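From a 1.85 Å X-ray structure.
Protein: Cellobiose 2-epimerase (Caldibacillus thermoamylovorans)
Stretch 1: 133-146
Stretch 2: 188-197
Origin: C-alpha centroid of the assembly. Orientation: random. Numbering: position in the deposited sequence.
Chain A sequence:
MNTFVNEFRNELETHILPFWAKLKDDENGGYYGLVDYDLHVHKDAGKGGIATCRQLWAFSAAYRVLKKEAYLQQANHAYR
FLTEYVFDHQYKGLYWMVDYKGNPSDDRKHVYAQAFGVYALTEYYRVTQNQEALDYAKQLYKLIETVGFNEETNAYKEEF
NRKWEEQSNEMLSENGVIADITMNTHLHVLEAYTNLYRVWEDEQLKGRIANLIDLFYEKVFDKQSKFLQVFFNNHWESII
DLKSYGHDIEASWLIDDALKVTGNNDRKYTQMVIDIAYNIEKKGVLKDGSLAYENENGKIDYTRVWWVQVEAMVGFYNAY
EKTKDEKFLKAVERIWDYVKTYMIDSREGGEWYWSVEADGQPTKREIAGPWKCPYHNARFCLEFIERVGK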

ATOM      1  N   ALA A 133      -4.713  17.293 -11.557  1.00 33.38           N
ATOM      2  CA  ALA A 133      -4.322  16.122 -10.779  1.00 33.81           C
ATOM      3  C   ALA A 133      -2.816  16.145 -10.531  1.00 33.47           C
ATOM      4  O   ALA A 133      -2.376  15.914  -9.408  1.00 28.43           O
ATOM      5  N   LEU A 134      -2.026  16.467 -11.572  1.00 31.83           N
ATOM      6  CA  LEU A 134      -0.577  16.479 -11.439  1.00 34.29           C
ATOM      7  C   LEU A 134      -0.122  17.619 -10.522  1.00 35.58           C
ATOM      8  O   LEU A 134       0.798  17.422  -9.723  1.00 34.43           O
ATOM      9  N   ASP A 135      -0.752  18.802 -10.645  1.00 38.03           N
ATOM     10  CA  ASP A 135      -0.471  19.947  -9.781  1.00 39.38           C
ATOM     11  C   ASP A 135      -0.758  19.599  -8.318  1.00 30.35           C
ATOM     12  O   ASP A 135      -0.058  20.008  -7.400  1.00 31.94           O
ATOM     13  N   TYR A 136      -1.866  18.905  -8.094  1.00 31.96           N
ATOM     14  CA  TYR A 136      -2.222  18.478  -6.748  1.00 31.18           C
ATOM     15  C   TYR A 136      -1.112  17.581  -6.211  1.00 26.55           C
ATOM     16  O   TYR A 136      -0.669  17.767  -5.079  1.00 25.51           O
ATOM     17  N   ALA A 137      -0.631  16.651  -7.064  1.00 28.49           N
ATOM     18  CA  ALA A 137       0.423  15.720  -6.673  1.00 26.83           C
ATOM     19  C   ALA A 137       1.687  16.479  -6.268  1.00 29.36           C
ATOM     20  O   ALA A 137       2.271  16.242  -5.198  1.00 30.36           O
ATOM     21  N   LYS A 138       2.057  17.462  -7.092  1.00 31.07           N
ATOM     22  CA  LYS A 138       3.209  18.296  -6.799  1.00 33.56           C
ATOM     23  C   LYS A 138       3.016  19.092  -5.514  1.00 30.97           C
ATOM     24  O   LYS A 138       3.972  19.231  -4.765  1.00 31.89           O
ATOM     25  N   GLN A 139       1.817  19.632  -5.248  1.00 33.34           N
ATOM     26  CA  GLN A 139       1.597  20.310  -3.973  1.00 31.94           C
ATOM     27  C   GLN A 139       1.861  19.382  -2.776  1.00 31.27           C
ATOM     28  O   GLN A 139       2.450  19.792  -1.781  1.00 28.06           O
ATOM     29  N   LEU A 140       1.351  18.147  -2.827  1.00 27.47           N
ATOM     30  CA  LEU A 140       1.539  17.221  -1.719  1.00 25.35           C
ATOM     31  C   LEU A 140       3.019  16.869  -1.573  1.00 25.10           C
ATOM     32  O   LEU A 140       3.503  16.810  -0.461  1.00 24.32           O
ATOM     33  N   TYR A 141       3.709  16.621  -2.696  1.00 28.22           N
ATOM     34  CA  TYR A 141       5.154  16.389  -2.714  1.00 29.79           C
ATOM     35  C   TYR A 141       5.866  17.526  -1.972  1.00 29.78           C
ATOM     36  O   TYR A 141       6.724  17.301  -1.123  1.00 29.44           O
ATOM     37  N   LYS A 142       5.458  18.763  -2.255  1.00 32.27           N
ATOM     38  CA  LYS A 142       6.094  19.933  -1.666  1.00 33.14           C
ATOM     39  C   LYS A 142       5.920  19.918  -0.145  1.00 30.54           C
ATOM     40  O   LYS A 142       6.857  20.178   0.614  1.00 28.82           O
ATOM     41  N   LEU A 143       4.705  19.581   0.311  1.00 28.69           N
ATOM     42  CA  LEU A 143       4.441  19.483   1.730  1.00 28.68           C
ATOM     43  C   LEU A 143       5.356  18.449   2.373  1.00 25.22           C
ATOM     44  O   LEU A 143       5.911  18.696   3.426  1.00 25.89           O
ATOM     45  N   ILE A 144       5.468  17.273   1.742  1.00 25.36           N
ATOM     46  CA  ILE A 144       6.183  16.160   2.339  1.00 26.43           C
ATOM     47  C   ILE A 144       7.657  16.541   2.436  1.00 25.76           C
ATOM     48  O   ILE A 144       8.312  16.185   3.398  1.00 23.35           O
ATOM     49  N   GLU A 145       8.151  17.241   1.412  1.00 29.10           N
ATOM     50  CA  GLU A 145       9.565  17.593   1.324  1.00 28.96           C
ATOM     51  C   GLU A 145       9.938  18.724   2.280  1.00 29.29           C
ATOM     52  O   GLU A 145      11.113  18.864   2.617  1.00 29.21           O
ATOM     53  N   THR A 146       8.960  19.527   2.711  1.00 29.43           N
ATOM     54  CA  THR A 146       9.244  20.676   3.565  1.00 28.26           C
ATOM     55  C   THR A 146       8.789  20.377   4.990  1.00 29.09           C
ATOM     56  O   THR A 146       9.580  19.940   5.836  1.00 26.25           O
ATOM     57  N   HIS A 188       5.926   4.011   1.837  1.00 18.18           N
ATOM     58  CA  HIS A 188       4.865   4.591   1.012  1.00 17.58           C
ATOM     59  C   HIS A 188       5.283   5.941   0.428  1.00 18.69           C
ATOM     60  O   HIS A 188       4.805   6.303  -0.644  1.00 17.66           O
ATOM     61  N   VAL A 189       6.206   6.664   1.073  1.00 18.52           N
ATOM     62  CA  VAL A 189       6.779   7.817   0.409  1.00 20.01           C
ATOM     63  C   VAL A 189       7.549   7.339  -0.827  1.00 20.51           C
ATOM     64  O   VAL A 189       7.398   7.899  -1.905  1.00 19.15           O
ATOM     65  N   LEU A 190       8.389   6.309  -0.671  1.00 21.76           N
ATOM     66  CA  LEU A 190       9.140   5.778  -1.814  1.00 22.22           C
ATOM     67  C   LEU A 190       8.207   5.301  -2.930  1.00 20.17           C
ATOM     68  O   LEU A 190       8.406   5.604  -4.103  1.00 20.83           O
ATOM     69  N   GLU A 191       7.154   4.572  -2.564  1.00 20.46           N
ATOM     70  CA  GLU A 191       6.180   4.064  -3.520  1.00 21.62           C
ATOM     71  C   GLU A 191       5.580   5.232  -4.308  1.00 22.23           C
ATOM     72  O   GLU A 191       5.478   5.182  -5.516  1.00 18.37           O
ATOM     73  N   ALA A 192       5.121   6.260  -3.587  1.00 19.80           N
ATOM     74  CA  ALA A 192       4.488   7.414  -4.203  1.00 21.50           C
ATOM     75  C   ALA A 192       5.448   8.146  -5.147  1.00 21.25           C
ATOM     76  O   ALA A 192       5.112   8.502  -6.281  1.00 21.24           O
ATOM     77  N   TYR A 193       6.657   8.370  -4.660  1.00 22.87           N
ATOM     78  CA  TYR A 193       7.643   9.126  -5.415  1.00 24.76           C
ATOM     79  C   TYR A 193       8.083   8.373  -6.662  1.00 25.72           C
ATOM     80  O   TYR A 193       8.364   9.016  -7.666  1.00 27.81           O
ATOM     81  N   THR A 194       8.173   7.033  -6.590  1.00 25.13           N
ATOM     82  CA  THR A 194       8.398   6.225  -7.789  1.00 22.98           C
ATOM     83  C   THR A 194       7.378   6.563  -8.876  1.00 25.17           C
ATOM     84  O   THR A 194       7.744   6.762 -10.046  1.00 25.68           O
ATOM     85  N   ASN A 195       6.101   6.650  -8.489  1.00 23.83           N
ATOM     86  CA  ASN A 195       5.019   6.886  -9.439  1.00 21.22           C
ATOM     87  C   ASN A 195       5.064   8.319  -9.971  1.00 22.92           C
ATOM     88  O   ASN A 195       4.724   8.566 -11.151  1.00 24.97           O
ATOM     89  N   LEU A 196       5.490   9.249  -9.113  1.00 22.94           N
ATOM     90  CA  LEU A 196       5.590  10.653  -9.491  1.00 27.98           C
ATOM     91  C   LEU A 196       6.671  10.786 -10.566  1.00 30.01           C
ATOM     92  O   LEU A 196       6.476  11.470 -11.573  1.00 27.58           O
ATOM     93  N   TYR A 197       7.794  10.082 -10.372  1.00 31.27           N
ATOM     94  CA  TYR A 197       8.921  10.187 -11.291  1.00 28.12           C
ATOM     95  C   TYR A 197       8.554   9.599 -12.654  1.00 33.60           C
ATOM     96  O   TYR A 197       9.042  10.070 -13.678  1.00 37.85           O
TER

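The two helices run in roughly opposing directions, their N-to-C axes at 138° and approaching no closer than 11.6 Å. Across that spacing, the largest covered areas belong to Tyr193, Leu196 and Tyr141, and the buried surface, 340 Å² summed over both sides, is modest. The nearest CA pairs set the register: Ala137 with Leu196, Tyr141 with Tyr193, and Ile144 with Val189. As stretch 1 advances, the nearest CA partners fall progressively earlier in stretch 2, as expected for this relative direction.

Ala133 lies out of reach, so the contact begins at Leu134. Its CA-to-CB bond points sideways, but the t, p rotamer (chi1 175°, chi2 58°) brings the end of the side chain nearer, and Leu134 CD1 lies 4.2 Å from Leu196 CD1. Asp135 and Tyr136 do not take part; Asp135 instead accepts a hydrogen bond along its own helix, from Gln139 NE2 to Asp135 OD2 at 3.1 Å. One turn after Leu134, Ala137 points toward stretch 2. Its short side chain matches the closest backbone approach of the register, 7.8 Å between Ala137 CA and Leu196 CA, and Ala137 CB meets Leu196 CD1 at 4.4 Å. Leu196, itself pointing toward stretch 1 with a t, p rotamer, thus offers the same methyl to both residues. Lys138 points sideways and stays beyond contact distance, while Gln139 and Leu140 are out of reach.

Tyr141 forms the centre of the packing. It points toward stretch 2 with chi1 at 167° (t), and its ring meets two residues. Leu196 CD2 is 3.8 Å from Tyr141 CG and 4.3 Å from the centroid of the Tyr141 ring, 28° off the normal, an off-centre CH-pi contact. With Tyr193 the arrangement is edge-to-face: the edge of Tyr141 is directed at the face of Tyr193, the ring centroids are 5.1 Å apart and the planes meet at 77°. The closest atoms are Tyr141 CD1 and Tyr193 CZ, at 3.4 Å. The CA-to-CB bond of Tyr193 is sideways, but with chi1 at -77° (m) the end of its side chain comes nearer to stretch 1.

Lys142 points away, and the end of Leu143 also leads away. Ile144, with an m, t rotamer, points toward stretch 2, and its CG2 is within 4.5 Å of two residues: Ile144 CG2 is 4.5 Å from Val189 CG2 and 3.3 Å from Tyr193 OH. Val189 adopts t and points back toward stretch 1.

Glu145 supplies the polar contact. Its CA-to-CB bond is sideways, yet chi1 of -75° and chi2 of -54° (both m) bring the carboxylate nearer, where Tyr193 OH donates a hydrogen bond to Glu145 OE2 at 2.5 Å. The acceptor lies at the edge of the Tyr193 ring, near its plane, so the hydroxyl can bond while the ring face receives Tyr141. Glu145 OE2 is also hydrogen-bonded elsewhere in the structure. Thr146, beyond reach of stretch 2, turns back on its own chain, Thr146 OG1 donating to Lys142 O at 2.7 Å.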

ATOM      1  CB  ALA A 133      -4.762  14.851 -11.489  1.00 33.04           C
ATOM      2  CB  LEU A 134       0.118  16.543 -12.803  1.00 34.44           C
ATOM      3  CG  LEU A 134       1.645  16.693 -12.761  1.00 36.23           C
ATOM      4  CD1 LEU A 134       2.284  15.542 -11.985  1.00 37.16           C
ATOM      5  CD2 LEU A 134       2.278  16.796 -14.151  1.00 37.01           C
ATOM      6  CB  ASP A 135      -1.343  21.140 -10.150  1.00 43.93           C
ATOM      7  CG  ASP A 135      -1.173  22.386  -9.286  1.00 53.07           C
ATOM      8  OD1 ASP A 135      -0.046  22.927  -9.239  1.00 57.34           O
ATOM      9  OD2 ASP A 135      -2.169  22.807  -8.642  1.00 61.30           O
ATOM     10  CB  TYR A 136      -3.596  17.818  -6.799  1.00 29.52           C
ATOM     11  CG  TYR A 136      -4.785  18.751  -6.616  1.00 31.47           C
ATOM     12  CD1 TYR A 136      -4.847  19.644  -5.553  1.00 32.81           C
ATOM     13  CD2 TYR A 136      -5.873  18.701  -7.482  1.00 30.26           C
ATOM     14  CE1 TYR A 136      -5.946  20.476  -5.377  1.00 35.95           C
ATOM     15  CE2 TYR A 136      -6.986  19.518  -7.309  1.00 31.41           C
ATOM     16  CZ  TYR A 136      -7.027  20.403  -6.249  1.00 33.63           C
ATOM     17  OH  TYR A 136      -8.126  21.192  -6.041  1.00 34.91           O
ATOM     18  CB  ALA A 137       0.701  14.737  -7.793  1.00 26.56           C
ATOM     19  CB  LYS A 138       3.563  19.198  -7.985  1.00 35.04           C
ATOM     20  CG  LYS A 138       3.972  18.438  -9.244  1.00 36.77           C
ATOM     21  CD  LYS A 138       4.563  19.324 -10.331  1.00 41.90           C
ATOM     22  CE  LYS A 138       4.627  18.678 -11.674  1.00 42.20           C
ATOM     23  NZ  LYS A 138       5.101  19.631 -12.678  1.00 46.40           N
ATOM     24  CB  GLN A 139       0.189  20.871  -3.781  1.00 34.46           C
ATOM     25  CG  GLN A 139      -0.150  22.039  -4.700  1.00 42.50           C
ATOM     26  CD  GLN A 139      -1.548  22.566  -4.449  1.00 45.26           C
ATOM     27  OE1 GLN A 139      -1.934  22.798  -3.294  1.00 41.24           O
ATOM     28  NE2 GLN A 139      -2.315  22.715  -5.524  1.00 44.54           N
ATOM     29  CB  LEU A 140       0.678  15.974  -1.928  1.00 25.30           C
ATOM     30  CG  LEU A 140      -0.829  16.219  -2.041  1.00 26.22           C
ATOM     31  CD1 LEU A 140      -1.624  14.943  -2.298  1.00 29.01           C
ATOM     32  CD2 LEU A 140      -1.309  16.896  -0.773  1.00 28.17           C
ATOM     33  CB  TYR A 141       5.601  16.214  -4.175  1.00 31.14           C
ATOM     34  CG  TYR A 141       7.104  16.271  -4.427  1.00 31.32           C
ATOM     35  CD1 TYR A 141       7.962  15.323  -3.874  1.00 31.13           C
ATOM     36  CD2 TYR A 141       7.678  17.290  -5.189  1.00 35.62           C
ATOM     37  CE1 TYR A 141       9.332  15.392  -4.061  1.00 33.56           C
ATOM     38  CE2 TYR A 141       9.050  17.362  -5.399  1.00 34.50           C
ATOM     39  CZ  TYR A 141       9.875  16.396  -4.852  1.00 35.95           C
ATOM     40  OH  TYR A 141      11.228  16.452  -5.017  1.00 33.10           O
ATOM     41  CB  LYS A 142       5.514  21.130  -2.431  1.00 39.00           C
ATOM     42  CG  LYS A 142       6.399  22.373  -2.495  1.00 51.02           C
ATOM     43  CD  LYS A 142       6.093  23.461  -1.476  1.00 58.05           C
ATOM     44  CE  LYS A 142       7.305  24.274  -1.094  1.00 64.28           C
ATOM     45  NZ  LYS A 142       8.132  24.692  -2.237  1.00 71.59           N
ATOM     46  CB  LEU A 143       2.960  19.158   1.952  1.00 30.61           C
ATOM     47  CG  LEU A 143       1.998  20.319   1.681  1.00 32.53           C
ATOM     48  CD1 LEU A 143       0.555  19.879   1.657  1.00 33.60           C
ATOM     49  CD2 LEU A 143       2.214  21.390   2.742  1.00 34.52           C
ATOM     50  CB  ILE A 144       5.981  14.848   1.543  1.00 25.65           C
ATOM     51  CG1 ILE A 144       4.483  14.395   1.514  1.00 26.22           C
ATOM     52  CG2 ILE A 144       6.873  13.747   2.116  1.00 25.17           C
ATOM     53  CD1 ILE A 144       4.132  13.476   0.350  1.00 27.70           C
ATOM     54  CB  GLU A 145       9.935  17.993  -0.108  1.00 28.31           C
ATOM     55  CG  GLU A 145      10.058  16.814  -1.073  1.00 29.08           C
ATOM     56  CD  GLU A 145      11.024  15.759  -0.576  1.00 33.07           C
ATOM     57  OE1 GLU A 145      12.203  16.139  -0.496  1.00 31.70           O
ATOM     58  OE2 GLU A 145      10.654  14.608  -0.224  1.00 29.50           O
ATOM     59  CB  THR A 146       8.591  21.924   2.974  1.00 29.07           C
ATOM     60  OG1 THR A 146       7.181  21.744   2.828  1.00 30.21           O
ATOM     61  CG2 THR A 146       9.236  22.273   1.642  1.00 31.36           C
ATOM     62  CB  HIS A 188       3.503   4.497   1.710  1.00 17.98           C
ATOM     63  CG  HIS A 188       3.146   3.065   1.894  1.00 18.38           C
ATOM     64  ND1 HIS A 188       2.787   2.259   0.829  1.00 19.33           N
ATOM     65  CD2 HIS A 188       3.239   2.251   2.946  1.00 19.89           C
ATOM     66  CE1 HIS A 188       2.603   1.023   1.283  1.00 19.82           C
ATOM     67  NE2 HIS A 188       2.884   0.992   2.539  1.00 18.11           N
ATOM     68  CB  VAL A 189       7.638   8.686   1.341  1.00 20.50           C
ATOM     69  CG1 VAL A 189       8.389   9.776   0.572  1.00 21.91           C
ATOM     70  CG2 VAL A 189       6.774   9.292   2.435  1.00 21.76           C
ATOM     71  CB  LEU A 190      10.060   4.674  -1.301  1.00 20.88           C
ATOM     72  CG  LEU A 190      10.890   3.942  -2.360  1.00 21.89           C
ATOM     73  CD1 LEU A 190      11.835   4.865  -3.113  1.00 22.66           C
ATOM     74  CD2 LEU A 190      11.680   2.896  -1.644  1.00 23.68           C
ATOM     75  CB  GLU A 191       5.126   3.309  -2.709  1.00 19.65           C
ATOM     76  CG  GLU A 191       3.872   2.886  -3.462  1.00 22.84           C
ATOM     77  CD  GLU A 191       2.846   2.317  -2.495  1.00 21.62           C
ATOM     78  OE1 GLU A 191       2.495   3.028  -1.530  1.00 21.38           O
ATOM     79  OE2 GLU A 191       2.451   1.163  -2.659  1.00 21.36           O
ATOM     80  CB  ALA A 192       4.044   8.309  -3.078  1.00 22.59           C
ATOM     81  CB  TYR A 193       8.875   9.431  -4.566  1.00 23.32           C
ATOM     82  CG  TYR A 193       8.715  10.564  -3.561  1.00 24.12           C
ATOM     83  CD1 TYR A 193       7.472  11.123  -3.275  1.00 24.80           C
ATOM     84  CD2 TYR A 193       9.828  11.072  -2.903  1.00 22.85           C
ATOM     85  CE1 TYR A 193       7.350  12.162  -2.375  1.00 23.85           C
ATOM     86  CE2 TYR A 193       9.719  12.118  -2.003  1.00 23.61           C
ATOM     87  CZ  TYR A 193       8.477  12.680  -1.753  1.00 23.84           C
ATOM     88  OH  TYR A 193       8.379  13.693  -0.828  1.00 23.13           O
ATOM     89  CB  THR A 194       8.349   4.741  -7.454  1.00 22.09           C
ATOM     90  OG1 THR A 194       9.397   4.586  -6.508  1.00 22.42           O
ATOM     91  CG2 THR A 194       8.626   3.841  -8.646  1.00 22.86           C
ATOM     92  CB  ASN A 195       3.674   6.480  -8.832  1.00 23.91           C
ATOM     93  CG  ASN A 195       2.760   5.808  -9.822  1.00 23.38           C
ATOM     94  OD1 ASN A 195       3.189   4.929 -10.589  1.00 24.75           O
ATOM     95  ND2 ASN A 195       1.489   6.203  -9.837  1.00 25.54           N
ATOM     96  CB  LEU A 196       5.863  11.527  -8.268  1.00 27.52           C
ATOM     97  CG  LEU A 196       5.978  13.041  -8.512  1.00 27.23           C
ATOM     98  CD1 LEU A 196       4.769  13.644  -9.221  1.00 25.89           C
ATOM     99  CD2 LEU A 196       6.215  13.774  -7.215  1.00 27.11           C
ATOM    100  CB  TYR A 197      10.152   9.534 -10.662  1.00 30.25           C
ATOM    101  CG  TYR A 197      11.408   9.811 -11.469  1.00 29.93           C
ATOM    102  CD1 TYR A 197      12.126  10.987 -11.294  1.00 31.90           C
ATOM    103  CD2 TYR A 197      11.797   8.946 -12.487  1.00 35.20           C
ATOM    104  CE1 TYR A 197      13.240  11.266 -12.071  1.00 36.75           C
ATOM    105  CE2 TYR A 197      12.932   9.191 -13.243  1.00 37.00           C
ATOM    106  CZ  TYR A 197      13.643  10.359 -13.038  1.00 40.27           C
ATOM    107  OH  TYR A 197      14.736  10.592 -13.808  1.00 41.90           O
TER